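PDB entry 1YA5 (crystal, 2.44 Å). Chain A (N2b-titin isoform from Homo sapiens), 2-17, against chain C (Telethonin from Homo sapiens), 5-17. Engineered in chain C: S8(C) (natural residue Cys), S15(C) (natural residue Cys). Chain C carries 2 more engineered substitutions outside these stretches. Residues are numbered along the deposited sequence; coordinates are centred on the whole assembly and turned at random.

Chain A 2-17: TTQAPTFTQPLQSVVV
Chain C 5-17: ELSSEVSEENSER

Two strands can run antiparallel yet bind through side chains rather than a shared backbone ladder, and the titin–telethonin contact illustrates the principle. Telethonin residues 5–14 belong to one extended strand, with phi/psi near -120/140. Titin's first strand, around residues 4–8, runs against it at 171°, the axes no closer than 7.3 Å. Titin turns a corner at T9(A) (-75/-31), continues extended, and re-enters a strand at V15(A). The register pairs A5(A) with N14(C), T7(A) with E12(C), P11(A) with V10(C) and S14(A) with S8(C), CA to CA 5.9, 6.9, 6.8 and 6.5 Å.

Strand alternation sends L6(C), S8(C), V10(C) and E12(C) toward titin, while S7(C), E9(C), S11(C) and E13(C) point away. E12(C) spans the gap in an m, t rotamer (chi1 -59°, chi2 -158°), its extended chain delivering both carboxylate oxygens to titin. OE1 accepts a hydrogen bond from the backbone N of F8(A) at 2.7 Å; OE2 accepts another from OG1 of T7(A), also 2.7 Å, whose t rotamer (-179°) places the hydroxyl within reach. A buried charge is thus met by two donors.

E16(C), beyond the strand, repeats the theme more openly: all three chi angles near 180° carry OE2 to OG1 of T3(A), a p rotamer, which donates at 2.7 Å. Between these carboxylates, the CA-to-CB bond of N14(C) points sideways, but its t rotamer (chi1 -160°, chi2 -39°) brings ND2 3.4 Å from CB of A5(A), while OD1 accepts a hydrogen bond from the backbone N of R17(C) at 2.9 Å.

Apolar contacts continue the interface. V10(C), chi1 t, sets CG1 4.1 Å from CD1 of F8(A) (m, chi2 96°) and CG2 3.2 Å from CB of P11(A), a tight fit. Farther along, S14(A) and the engineered S8(C), both m, bring their OG atoms to 2.9 Å. Finally, CD2 of L6(C) (chi1 -92°, chi2 47°) packs 3.9 Å from CG2 of V16(A), chi1 143°.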

# COMPACT_ATOMS: atom_id res chain seq x y z
N THR A 2 -13.63 38.60 -11.62
CA THR A 2 -14.72 37.81 -12.16
C THR A 2 -15.16 36.81 -11.10
O THR A 2 -14.33 36.12 -10.52
CB THR A 2 -14.25 37.00 -13.40
OG1 THR A 2 -13.93 37.91 -14.47
CG2 THR A 2 -15.35 36.07 -13.89
N THR A 3 -16.47 36.73 -10.86
CA THR A 3 -17.02 35.62 -10.07
C THR A 3 -16.62 34.29 -10.69
O THR A 3 -16.38 34.20 -11.89
CB THR A 3 -18.55 35.67 -10.04
OG1 THR A 3 -19.07 35.30 -11.32
CG2 THR A 3 -19.02 37.07 -9.67
N GLN A 4 -16.53 33.26 -9.85
CA GLN A 4 -16.30 31.91 -10.33
C GLN A 4 -16.73 30.95 -9.26
O GLN A 4 -16.41 31.11 -8.09
CB GLN A 4 -14.83 31.67 -10.68
CG GLN A 4 -14.35 30.23 -10.41
CD GLN A 4 -13.30 29.73 -11.41
OE1 GLN A 4 -13.59 29.52 -12.60
NE2 GLN A 4 -12.07 29.52 -10.97
N ALA A 5 -17.46 29.94 -9.70
CA ALA A 5 -17.92 28.90 -8.80
C ALA A 5 -16.76 28.14 -8.18
O ALA A 5 -15.66 28.08 -8.73
CB ALA A 5 -18.86 27.95 -9.53
N PRO A 6 -17.01 27.55 -7.01
CA PRO A 6 -15.99 26.79 -6.34
C PRO A 6 -15.64 25.57 -7.16
O PRO A 6 -16.54 24.88 -7.65
CB PRO A 6 -16.68 26.36 -5.04
CG PRO A 6 -17.82 27.26 -4.89
CD PRO A 6 -18.28 27.54 -6.26
N THR A 7 -14.37 25.27 -7.30
CA THR A 7 -14.02 24.05 -7.96
C THR A 7 -12.75 23.42 -7.39
O THR A 7 -11.77 24.11 -7.12
CB THR A 7 -13.90 24.26 -9.46
OG1 THR A 7 -13.58 23.01 -10.06
CG2 THR A 7 -12.79 25.28 -9.80
N PHE A 8 -12.76 22.11 -7.18
CA PHE A 8 -11.53 21.51 -6.67
C PHE A 8 -10.49 21.43 -7.77
O PHE A 8 -10.63 20.68 -8.72
CB PHE A 8 -11.79 20.15 -6.02
CG PHE A 8 -12.76 20.20 -4.86
CD1 PHE A 8 -14.11 19.91 -5.04
CD2 PHE A 8 -12.34 20.53 -3.58
CE1 PHE A 8 -15.01 19.94 -3.98
CE2 PHE A 8 -13.25 20.57 -2.52
CZ PHE A 8 -14.58 20.27 -2.72
N THR A 9 -9.43 22.22 -7.66
CA THR A 9 -8.31 22.05 -8.56
C THR A 9 -7.50 20.82 -8.17
O THR A 9 -6.94 20.14 -9.01
CB THR A 9 -7.45 23.32 -8.65
OG1 THR A 9 -6.88 23.61 -7.38
CG2 THR A 9 -8.33 24.48 -9.02
N GLN A 10 -7.46 20.51 -6.89
CA GLN A 10 -7.07 19.17 -6.50
C GLN A 10 -7.95 18.61 -5.40
O GLN A 10 -7.94 19.11 -4.29
CB GLN A 10 -5.63 19.14 -6.06
CG GLN A 10 -5.42 18.22 -4.89
CD GLN A 10 -4.05 17.60 -4.90
OE1 GLN A 10 -3.60 17.06 -3.89
NE2 GLN A 10 -3.38 17.67 -6.04
N PRO A 11 -8.70 17.56 -5.71
CA PRO A 11 -9.69 17.00 -4.79
C PRO A 11 -9.02 16.27 -3.63
O PRO A 11 -7.81 16.08 -3.65
CB PRO A 11 -10.48 16.01 -5.64
CG PRO A 11 -9.89 16.04 -7.00
CD PRO A 11 -8.62 16.84 -6.99
N LEU A 12 -9.81 15.85 -2.64
CA LEU A 12 -9.29 15.08 -1.53
C LEU A 12 -8.69 13.77 -2.00
O LEU A 12 -9.04 13.28 -3.07
CB LEU A 12 -10.40 14.76 -0.53
CG LEU A 12 -10.97 15.86 0.36
CD1 LEU A 12 -11.79 15.18 1.46
CD2 LEU A 12 -9.85 16.71 0.93
N GLN A 13 -7.79 13.21 -1.20
CA GLN A 13 -7.43 11.82 -1.37
C GLN A 13 -7.71 11.00 -0.13
O GLN A 13 -7.74 11.52 0.99
CB GLN A 13 -5.98 11.69 -1.77
CG GLN A 13 -5.73 11.97 -3.22
CD GLN A 13 -4.33 11.63 -3.63
OE1 GLN A 13 -4.11 10.76 -4.47
NE2 GLN A 13 -3.36 12.30 -3.02
N SER A 14 -7.92 9.71 -0.36
CA SER A 14 -8.15 8.75 0.71
C SER A 14 -6.86 8.52 1.48
O SER A 14 -5.76 8.83 1.00
CB SER A 14 -8.72 7.43 0.16
OG SER A 14 -9.95 7.62 -0.54
N VAL A 15 -6.98 8.02 2.69
CA VAL A 15 -5.87 8.09 3.61
C VAL A 15 -5.92 6.85 4.47
O VAL A 15 -6.92 6.58 5.15
CB VAL A 15 -6.00 9.33 4.50
CG1 VAL A 15 -5.13 9.22 5.67
CG2 VAL A 15 -5.68 10.59 3.72
N VAL A 16 -4.85 6.08 4.41
CA VAL A 16 -4.71 4.90 5.22
C VAL A 16 -3.62 5.22 6.21
O VAL A 16 -2.50 5.56 5.83
CB VAL A 16 -4.27 3.72 4.37
CG1 VAL A 16 -3.31 2.85 5.15
CG2 VAL A 16 -5.47 2.90 3.94
N VAL A 17 -3.95 5.12 7.49
CA VAL A 17 -3.00 5.48 8.51
C VAL A 17 -2.94 4.42 9.61
O VAL A 17 -3.90 3.70 9.83
CB VAL A 17 -3.39 6.81 9.12
CG1 VAL A 17 -4.52 6.62 10.12
CG2 VAL A 17 -2.18 7.50 9.76
N GLU C 5 -10.76 -1.70 -0.38
CA GLU C 5 -10.83 -0.83 -1.55
C GLU C 5 -11.46 0.49 -1.14
O GLU C 5 -12.63 0.53 -0.78
CB GLU C 5 -11.66 -1.51 -2.66
CG GLU C 5 -10.90 -1.79 -3.96
CD GLU C 5 -9.90 -0.68 -4.35
OE1 GLU C 5 -8.71 -1.01 -4.57
OE2 GLU C 5 -10.28 0.52 -4.45
N LEU C 6 -10.68 1.55 -1.17
CA LEU C 6 -11.14 2.87 -0.76
C LEU C 6 -11.33 3.77 -1.97
O LEU C 6 -10.42 3.90 -2.80
CB LEU C 6 -10.10 3.53 0.16
CG LEU C 6 -10.18 3.37 1.68
CD1 LEU C 6 -10.43 1.91 2.05
CD2 LEU C 6 -8.92 3.89 2.31
N SER C 7 -12.46 4.45 -2.04
CA SER C 7 -12.74 5.35 -3.15
C SER C 7 -12.79 6.84 -2.85
O SER C 7 -12.96 7.27 -1.72
CB SER C 7 -14.00 4.92 -3.84
OG SER C 7 -13.62 4.28 -5.04
N SER C 8 -12.64 7.65 -3.88
CA SER C 8 -12.84 9.08 -3.71
C SER C 8 -13.78 9.65 -4.75
O SER C 8 -13.72 9.29 -5.91
CB SER C 8 -11.52 9.79 -3.80
OG SER C 8 -10.69 9.23 -2.84
N GLU C 9 -14.65 10.57 -4.35
CA GLU C 9 -15.53 11.25 -5.28
C GLU C 9 -15.36 12.78 -5.29
O GLU C 9 -14.92 13.38 -4.33
CB GLU C 9 -16.97 10.87 -4.98
CG GLU C 9 -17.21 9.36 -4.96
CD GLU C 9 -16.58 8.65 -3.77
OE1 GLU C 9 -16.00 7.56 -3.96
OE2 GLU C 9 -16.67 9.17 -2.64
N VAL C 10 -15.70 13.40 -6.40
CA VAL C 10 -15.92 14.82 -6.41
C VAL C 10 -17.19 15.06 -7.17
O VAL C 10 -17.48 14.32 -8.09
CB VAL C 10 -14.83 15.56 -7.14
CG1 VAL C 10 -15.33 16.90 -7.55
CG2 VAL C 10 -13.64 15.69 -6.27
N SER C 11 -17.95 16.07 -6.79
CA SER C 11 -19.18 16.39 -7.47
C SER C 11 -19.37 17.87 -7.40
O SER C 11 -19.29 18.45 -6.33
CB SER C 11 -20.36 15.73 -6.78
OG SER C 11 -21.57 16.22 -7.32
N GLU C 12 -19.63 18.50 -8.54
CA GLU C 12 -19.56 19.96 -8.60
C GLU C 12 -20.75 20.48 -9.36
O GLU C 12 -21.07 19.96 -10.42
CB GLU C 12 -18.27 20.41 -9.30
CG GLU C 12 -16.98 19.97 -8.69
CD GLU C 12 -15.79 20.88 -9.10
OE1 GLU C 12 -14.70 20.77 -8.51
OE2 GLU C 12 -15.93 21.70 -10.02
N GLU C 13 -21.40 21.50 -8.83
CA GLU C 13 -22.47 22.17 -9.59
C GLU C 13 -22.23 23.67 -9.75
O GLU C 13 -22.23 24.44 -8.80
CB GLU C 13 -23.88 21.85 -9.03
CG GLU C 13 -24.24 22.54 -7.71
CD GLU C 13 -24.77 23.96 -7.92
OE1 GLU C 13 -25.15 24.25 -9.08
OE2 GLU C 13 -24.82 24.78 -6.96
N ASN C 14 -22.03 24.06 -10.99
CA ASN C 14 -22.03 25.45 -11.35
C ASN C 14 -23.38 26.04 -11.80
O ASN C 14 -23.84 25.76 -12.90
CB ASN C 14 -21.07 25.66 -12.47
CG ASN C 14 -20.68 27.06 -12.57
OD1 ASN C 14 -21.51 27.94 -12.38
ND2 ASN C 14 -19.42 27.30 -12.81
N SER C 15 -23.98 26.89 -10.98
CA SER C 15 -25.29 27.45 -11.32
C SER C 15 -25.18 28.66 -12.25
O SER C 15 -26.05 28.87 -13.11
CB SER C 15 -26.07 27.81 -10.05
OG SER C 15 -25.20 28.16 -8.99
N GLU C 16 -24.12 29.43 -12.06
CA GLU C 16 -23.85 30.58 -12.89
C GLU C 16 -23.72 30.15 -14.33
O GLU C 16 -24.43 30.65 -15.19
CB GLU C 16 -22.58 31.31 -12.44
CG GLU C 16 -22.14 32.40 -13.41
CD GLU C 16 -20.90 33.18 -12.97
OE1 GLU C 16 -20.38 33.95 -13.80
OE2 GLU C 16 -20.43 33.03 -11.81
N ARG C 17 -22.80 29.24 -14.61
CA ARG C 17 -22.61 28.84 -15.98
C ARG C 17 -23.31 27.52 -16.32
O ARG C 17 -23.08 26.95 -17.37
CB ARG C 17 -21.13 28.79 -16.33
CG ARG C 17 -20.28 29.76 -15.47
CD ARG C 17 -19.54 30.81 -16.31
NE ARG C 17 -20.45 31.68 -17.07
CZ ARG C 17 -20.71 31.52 -18.37
NH1 ARG C 17 -20.12 30.54 -19.05
NH2 ARG C 17 -21.56 32.33 -19.00